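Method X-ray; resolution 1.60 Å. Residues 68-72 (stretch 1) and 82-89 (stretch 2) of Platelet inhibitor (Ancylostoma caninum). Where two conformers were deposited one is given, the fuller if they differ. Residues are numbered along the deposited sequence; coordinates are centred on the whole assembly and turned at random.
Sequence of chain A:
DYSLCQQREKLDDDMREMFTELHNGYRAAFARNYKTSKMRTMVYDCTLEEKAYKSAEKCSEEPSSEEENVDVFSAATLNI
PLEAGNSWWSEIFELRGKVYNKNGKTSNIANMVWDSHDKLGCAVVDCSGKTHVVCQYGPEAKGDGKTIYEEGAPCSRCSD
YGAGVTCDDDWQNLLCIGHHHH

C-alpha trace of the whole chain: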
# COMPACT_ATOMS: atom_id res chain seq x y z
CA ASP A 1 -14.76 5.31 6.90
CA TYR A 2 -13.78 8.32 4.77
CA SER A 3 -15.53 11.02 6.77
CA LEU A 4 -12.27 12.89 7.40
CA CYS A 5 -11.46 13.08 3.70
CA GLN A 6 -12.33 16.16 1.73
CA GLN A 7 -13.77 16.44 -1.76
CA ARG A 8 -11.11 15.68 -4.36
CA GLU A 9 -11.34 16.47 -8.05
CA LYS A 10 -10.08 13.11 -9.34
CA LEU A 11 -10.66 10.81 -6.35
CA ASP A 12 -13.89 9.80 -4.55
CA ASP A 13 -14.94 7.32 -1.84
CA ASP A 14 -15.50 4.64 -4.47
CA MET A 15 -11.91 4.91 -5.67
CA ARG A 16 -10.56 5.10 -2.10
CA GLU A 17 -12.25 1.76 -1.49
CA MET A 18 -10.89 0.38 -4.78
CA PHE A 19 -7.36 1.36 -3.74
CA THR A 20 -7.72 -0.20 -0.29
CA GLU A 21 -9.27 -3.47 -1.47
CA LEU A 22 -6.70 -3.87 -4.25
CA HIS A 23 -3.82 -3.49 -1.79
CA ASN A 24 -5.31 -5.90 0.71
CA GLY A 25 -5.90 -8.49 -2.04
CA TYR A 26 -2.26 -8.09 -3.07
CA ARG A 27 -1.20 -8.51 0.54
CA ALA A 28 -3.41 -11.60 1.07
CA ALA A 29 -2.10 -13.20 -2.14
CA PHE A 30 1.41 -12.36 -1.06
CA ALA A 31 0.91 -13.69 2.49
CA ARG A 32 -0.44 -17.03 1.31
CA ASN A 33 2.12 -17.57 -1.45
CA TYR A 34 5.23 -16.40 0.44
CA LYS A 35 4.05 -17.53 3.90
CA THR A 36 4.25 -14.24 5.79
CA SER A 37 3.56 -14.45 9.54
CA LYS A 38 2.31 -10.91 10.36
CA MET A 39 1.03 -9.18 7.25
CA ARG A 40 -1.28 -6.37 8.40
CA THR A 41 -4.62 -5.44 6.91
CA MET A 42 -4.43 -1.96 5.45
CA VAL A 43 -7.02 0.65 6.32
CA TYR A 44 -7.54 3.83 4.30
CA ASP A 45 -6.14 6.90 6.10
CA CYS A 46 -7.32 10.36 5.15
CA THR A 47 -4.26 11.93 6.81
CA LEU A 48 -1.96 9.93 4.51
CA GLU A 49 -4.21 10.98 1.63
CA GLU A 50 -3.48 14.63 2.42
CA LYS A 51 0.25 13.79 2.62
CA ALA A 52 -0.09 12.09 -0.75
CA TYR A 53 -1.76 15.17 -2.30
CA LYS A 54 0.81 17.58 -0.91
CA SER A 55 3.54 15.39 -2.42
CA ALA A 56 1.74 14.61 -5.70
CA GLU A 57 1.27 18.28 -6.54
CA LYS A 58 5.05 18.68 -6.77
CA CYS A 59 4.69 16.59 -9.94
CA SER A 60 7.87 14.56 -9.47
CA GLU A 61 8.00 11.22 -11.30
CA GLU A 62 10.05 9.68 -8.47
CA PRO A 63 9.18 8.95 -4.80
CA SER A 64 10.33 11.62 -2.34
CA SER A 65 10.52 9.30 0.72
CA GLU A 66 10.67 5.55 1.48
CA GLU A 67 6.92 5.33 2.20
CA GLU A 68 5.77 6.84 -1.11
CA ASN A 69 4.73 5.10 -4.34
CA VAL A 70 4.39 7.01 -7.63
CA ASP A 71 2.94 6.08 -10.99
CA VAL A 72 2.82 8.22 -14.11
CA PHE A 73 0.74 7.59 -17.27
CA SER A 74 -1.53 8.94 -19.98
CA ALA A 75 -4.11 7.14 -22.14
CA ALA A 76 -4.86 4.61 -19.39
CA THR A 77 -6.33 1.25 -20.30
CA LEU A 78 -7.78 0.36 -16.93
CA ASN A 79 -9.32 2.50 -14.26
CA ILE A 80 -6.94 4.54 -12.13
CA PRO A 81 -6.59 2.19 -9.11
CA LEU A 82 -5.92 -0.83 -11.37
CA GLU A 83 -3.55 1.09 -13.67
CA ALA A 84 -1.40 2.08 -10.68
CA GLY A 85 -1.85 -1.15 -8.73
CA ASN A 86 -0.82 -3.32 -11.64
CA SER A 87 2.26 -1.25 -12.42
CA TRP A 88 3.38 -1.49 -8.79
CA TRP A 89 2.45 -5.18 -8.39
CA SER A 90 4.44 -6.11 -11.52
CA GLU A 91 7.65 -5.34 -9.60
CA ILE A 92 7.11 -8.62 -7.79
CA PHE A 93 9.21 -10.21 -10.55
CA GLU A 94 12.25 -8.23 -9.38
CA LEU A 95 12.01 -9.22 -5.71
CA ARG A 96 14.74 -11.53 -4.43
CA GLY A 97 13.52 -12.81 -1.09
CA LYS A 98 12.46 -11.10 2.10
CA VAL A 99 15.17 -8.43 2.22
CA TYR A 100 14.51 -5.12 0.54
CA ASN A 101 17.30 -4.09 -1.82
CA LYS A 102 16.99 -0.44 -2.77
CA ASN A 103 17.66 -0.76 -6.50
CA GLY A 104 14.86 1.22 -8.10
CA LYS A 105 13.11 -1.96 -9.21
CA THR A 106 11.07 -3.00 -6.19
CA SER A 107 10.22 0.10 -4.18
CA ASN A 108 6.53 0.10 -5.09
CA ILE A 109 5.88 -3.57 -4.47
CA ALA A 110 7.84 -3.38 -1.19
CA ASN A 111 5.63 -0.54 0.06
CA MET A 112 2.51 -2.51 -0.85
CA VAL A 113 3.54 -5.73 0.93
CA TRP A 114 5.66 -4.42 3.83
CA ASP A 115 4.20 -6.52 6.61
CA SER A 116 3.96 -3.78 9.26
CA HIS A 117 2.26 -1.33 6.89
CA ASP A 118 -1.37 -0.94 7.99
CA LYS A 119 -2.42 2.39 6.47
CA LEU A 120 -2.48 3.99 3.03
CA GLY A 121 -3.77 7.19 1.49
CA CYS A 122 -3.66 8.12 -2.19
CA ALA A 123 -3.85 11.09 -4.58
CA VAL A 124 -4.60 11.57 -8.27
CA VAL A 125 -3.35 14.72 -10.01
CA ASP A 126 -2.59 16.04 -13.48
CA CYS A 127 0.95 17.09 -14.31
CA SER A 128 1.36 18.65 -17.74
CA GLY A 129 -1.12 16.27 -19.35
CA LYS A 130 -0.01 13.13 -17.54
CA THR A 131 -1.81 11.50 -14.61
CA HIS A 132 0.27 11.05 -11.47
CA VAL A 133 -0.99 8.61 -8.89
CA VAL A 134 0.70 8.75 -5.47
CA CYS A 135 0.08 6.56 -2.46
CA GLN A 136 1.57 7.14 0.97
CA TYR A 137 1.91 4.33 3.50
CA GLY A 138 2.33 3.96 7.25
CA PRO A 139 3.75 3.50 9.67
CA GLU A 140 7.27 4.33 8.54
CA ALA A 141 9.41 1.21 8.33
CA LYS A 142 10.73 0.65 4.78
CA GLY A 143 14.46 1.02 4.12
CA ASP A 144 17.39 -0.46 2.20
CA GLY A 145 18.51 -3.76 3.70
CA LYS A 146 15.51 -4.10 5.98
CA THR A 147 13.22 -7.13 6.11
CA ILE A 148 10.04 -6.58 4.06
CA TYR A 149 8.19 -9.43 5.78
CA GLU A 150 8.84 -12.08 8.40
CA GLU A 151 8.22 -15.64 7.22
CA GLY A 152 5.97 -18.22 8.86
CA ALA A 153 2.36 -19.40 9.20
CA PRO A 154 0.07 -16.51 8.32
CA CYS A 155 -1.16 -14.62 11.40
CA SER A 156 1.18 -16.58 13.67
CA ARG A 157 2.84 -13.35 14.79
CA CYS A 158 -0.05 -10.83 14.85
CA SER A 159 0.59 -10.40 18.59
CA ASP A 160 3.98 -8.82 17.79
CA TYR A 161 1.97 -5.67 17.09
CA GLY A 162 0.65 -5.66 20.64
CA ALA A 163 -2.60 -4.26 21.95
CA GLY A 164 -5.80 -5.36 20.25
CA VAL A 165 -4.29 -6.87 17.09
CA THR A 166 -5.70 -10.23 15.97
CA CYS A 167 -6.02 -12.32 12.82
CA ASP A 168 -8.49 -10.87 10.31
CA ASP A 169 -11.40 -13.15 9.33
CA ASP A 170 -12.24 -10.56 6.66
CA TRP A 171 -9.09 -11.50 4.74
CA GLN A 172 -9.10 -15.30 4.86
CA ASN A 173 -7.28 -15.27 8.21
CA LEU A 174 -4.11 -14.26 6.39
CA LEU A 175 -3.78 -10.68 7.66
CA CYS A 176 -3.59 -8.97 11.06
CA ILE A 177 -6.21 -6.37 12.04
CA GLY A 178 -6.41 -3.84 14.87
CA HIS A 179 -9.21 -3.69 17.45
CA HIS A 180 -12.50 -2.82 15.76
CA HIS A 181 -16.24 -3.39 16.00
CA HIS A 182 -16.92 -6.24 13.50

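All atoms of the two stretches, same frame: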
# COMPACT_ATOMS: atom_id res chain seq x y z
N GLU A 68 6.56 6.35 0.01
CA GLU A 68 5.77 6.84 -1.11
C GLU A 68 5.90 5.97 -2.36
O GLU A 68 7.00 5.55 -2.74
CB GLU A 68 6.16 8.27 -1.43
CG GLU A 68 5.34 8.88 -2.54
CD GLU A 68 5.64 10.34 -2.70
OE1 GLU A 68 6.67 10.66 -3.29
OE2 GLU A 68 4.84 11.17 -2.20
N ASN A 69 4.76 5.71 -3.00
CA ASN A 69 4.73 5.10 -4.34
C ASN A 69 4.24 6.13 -5.36
O ASN A 69 3.33 6.91 -5.06
CB ASN A 69 3.80 3.88 -4.37
CG ASN A 69 4.43 2.63 -3.78
OD1 ASN A 69 5.56 2.65 -3.31
ND2 ASN A 69 3.68 1.53 -3.81
N VAL A 70 4.83 6.13 -6.55
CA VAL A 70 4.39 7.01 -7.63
C VAL A 70 4.18 6.23 -8.90
O VAL A 70 4.94 5.30 -9.19
CB VAL A 70 5.41 8.15 -7.87
CG1 VAL A 70 4.90 9.14 -8.94
CG2 VAL A 70 5.70 8.86 -6.57
N ASP A 71 3.13 6.59 -9.64
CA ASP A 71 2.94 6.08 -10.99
C ASP A 71 2.56 7.21 -11.91
O ASP A 71 1.86 8.13 -11.49
CB ASP A 71 1.87 5.00 -11.00
CG ASP A 71 1.82 4.23 -12.31
OD1 ASP A 71 2.85 4.14 -13.02
OD2 ASP A 71 0.72 3.71 -12.62
N VAL A 72 3.03 7.15 -13.15
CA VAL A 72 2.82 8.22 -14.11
C VAL A 72 2.35 7.61 -15.44
O VAL A 72 3.03 6.73 -15.98
CB VAL A 72 4.10 9.05 -14.36
CG1 VAL A 72 3.86 10.14 -15.41
CG2 VAL A 72 4.62 9.66 -13.06
N LEU A 82 -6.55 0.33 -10.74
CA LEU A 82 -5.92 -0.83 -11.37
C LEU A 82 -4.69 -0.46 -12.18
O LEU A 82 -3.71 -1.21 -12.17
CB LEU A 82 -6.91 -1.57 -12.28
CG LEU A 82 -7.98 -2.33 -11.51
CD1 LEU A 82 -9.07 -2.75 -12.48
CD2 LEU A 82 -7.37 -3.56 -10.81
N GLU A 83 -4.71 0.68 -12.87
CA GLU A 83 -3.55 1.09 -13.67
C GLU A 83 -2.33 1.25 -12.76
O GLU A 83 -1.26 0.70 -13.05
CB GLU A 83 -3.87 2.38 -14.46
CG GLU A 83 -2.91 2.74 -15.59
CD GLU A 83 -2.99 1.80 -16.81
OE1 GLU A 83 -4.10 1.41 -17.27
OE2 GLU A 83 -1.91 1.48 -17.34
N ALA A 84 -2.50 1.92 -11.63
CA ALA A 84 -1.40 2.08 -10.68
C ALA A 84 -1.07 0.75 -9.99
O ALA A 84 0.11 0.38 -9.91
CB ALA A 84 -1.76 3.13 -9.62
N GLY A 85 -2.08 0.07 -9.47
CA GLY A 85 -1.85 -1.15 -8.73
C GLY A 85 -1.08 -2.16 -9.54
O GLY A 85 -0.14 -2.79 -9.05
N ASN A 86 -1.46 -2.32 -10.80
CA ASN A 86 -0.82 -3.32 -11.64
C ASN A 86 0.63 -2.96 -11.96
O ASN A 86 1.50 -3.84 -12.01
CB ASN A 86 -1.63 -3.53 -12.92
CG ASN A 86 -2.74 -4.54 -12.73
OD1 ASN A 86 -2.52 -5.74 -12.85
ND2 ASN A 86 -3.93 -4.06 -12.39
N SER A 87 0.89 -1.68 -12.19
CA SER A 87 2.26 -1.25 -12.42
C SER A 87 3.12 -1.56 -11.20
O SER A 87 4.21 -2.09 -11.34
CB SER A 87 2.32 0.24 -12.75
OG SER A 87 3.63 0.59 -13.18
N TRP A 88 2.62 -1.24 -10.01
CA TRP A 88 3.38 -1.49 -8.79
C TRP A 88 3.50 -2.99 -8.50
O TRP A 88 4.57 -3.48 -8.15
CB TRP A 88 2.73 -0.74 -7.62
CG TRP A 88 2.72 0.75 -7.83
CD1 TRP A 88 3.51 1.45 -8.67
CD2 TRP A 88 1.87 1.71 -7.19
NE1 TRP A 88 3.22 2.80 -8.60
CE2 TRP A 88 2.20 2.98 -7.70
CE3 TRP A 88 0.84 1.62 -6.25
CZ2 TRP A 88 1.58 4.15 -7.28
CZ3 TRP A 88 0.21 2.78 -5.83
CH2 TRP A 88 0.58 4.03 -6.35
N TRP A 89 2.40 -3.73 -8.64
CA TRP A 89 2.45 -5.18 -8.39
C TRP A 89 3.45 -5.91 -9.30
O TRP A 89 4.12 -6.85 -8.87
CB TRP A 89 1.05 -5.80 -8.56
CG TRP A 89 1.08 -7.31 -8.50
CD1 TRP A 89 1.19 -8.16 -9.56
CD2 TRP A 89 1.03 -8.13 -7.33
NE1 TRP A 89 1.18 -9.47 -9.13
CE2 TRP A 89 1.09 -9.48 -7.76
CE3 TRP A 89 0.93 -7.87 -5.96
CZ2 TRP A 89 1.05 -10.55 -6.86
CZ3 TRP A 89 0.90 -8.92 -5.08
CH2 TRP A 89 0.96 -10.25 -5.53

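The strand 68-72 packs across the helix 82-89 at 114° between their N-to-C directions, with an axial separation of 8.7 Å at closest approach. The contact is compact, burying 272 Å² in total, and much of it is centred on the indole of Trp 88.

Glu 68, at the start of the strand, does not reach the helix; its carboxylate is hydrogen-bonded elsewhere in the structure. Asn 69 makes the first contact. Its CA-to-CB bond points toward the helix, and Asn 69 CB lies over one face of the Trp 88 ring, 3.7 Å from the centroid of the six-membered ring and only 11° off its normal, a CH-pi interaction. The aliphatic CB thus covers the aromatic face, while the amide is satisfied by partners elsewhere, as suits a buried polar residue.

The CA-to-CB bond of Val 70 points away from the helix, and the residue contributes through its backbone instead. Val 70 O, near the plane of the indole at the ring edge, accepts the one hydrogen bond between the stretches, from Trp 88 NE1 at 3.1 Å (N-H...O angle 150°). With chi1 at -62° (m) and chi2 at -20°, the Trp 88 indole offers a face to Asn 69 and its NE1 edge to the carbonyl O of Val 70.

At Asp 71 the CA-to-CB bond again points toward the helix. Asp 71 CB sits 3.5 Å from Trp 88 NE1, and Asp 71 OD2 approaches Ala 84 CA to 3.3 Å; the CA atoms of Asp 71 and Ala 84 are 5.9 Å apart, and the small methyl of Ala 84 suits this close passage. Asp 71 OD1 lies 3.6 Å from Ser 87 OG, a polar contact rather than a hydrogen bond, and accepts a weak hydrogen bond from Val 72 N (3.0 Å). Val 72 itself lies beyond reach of the helix.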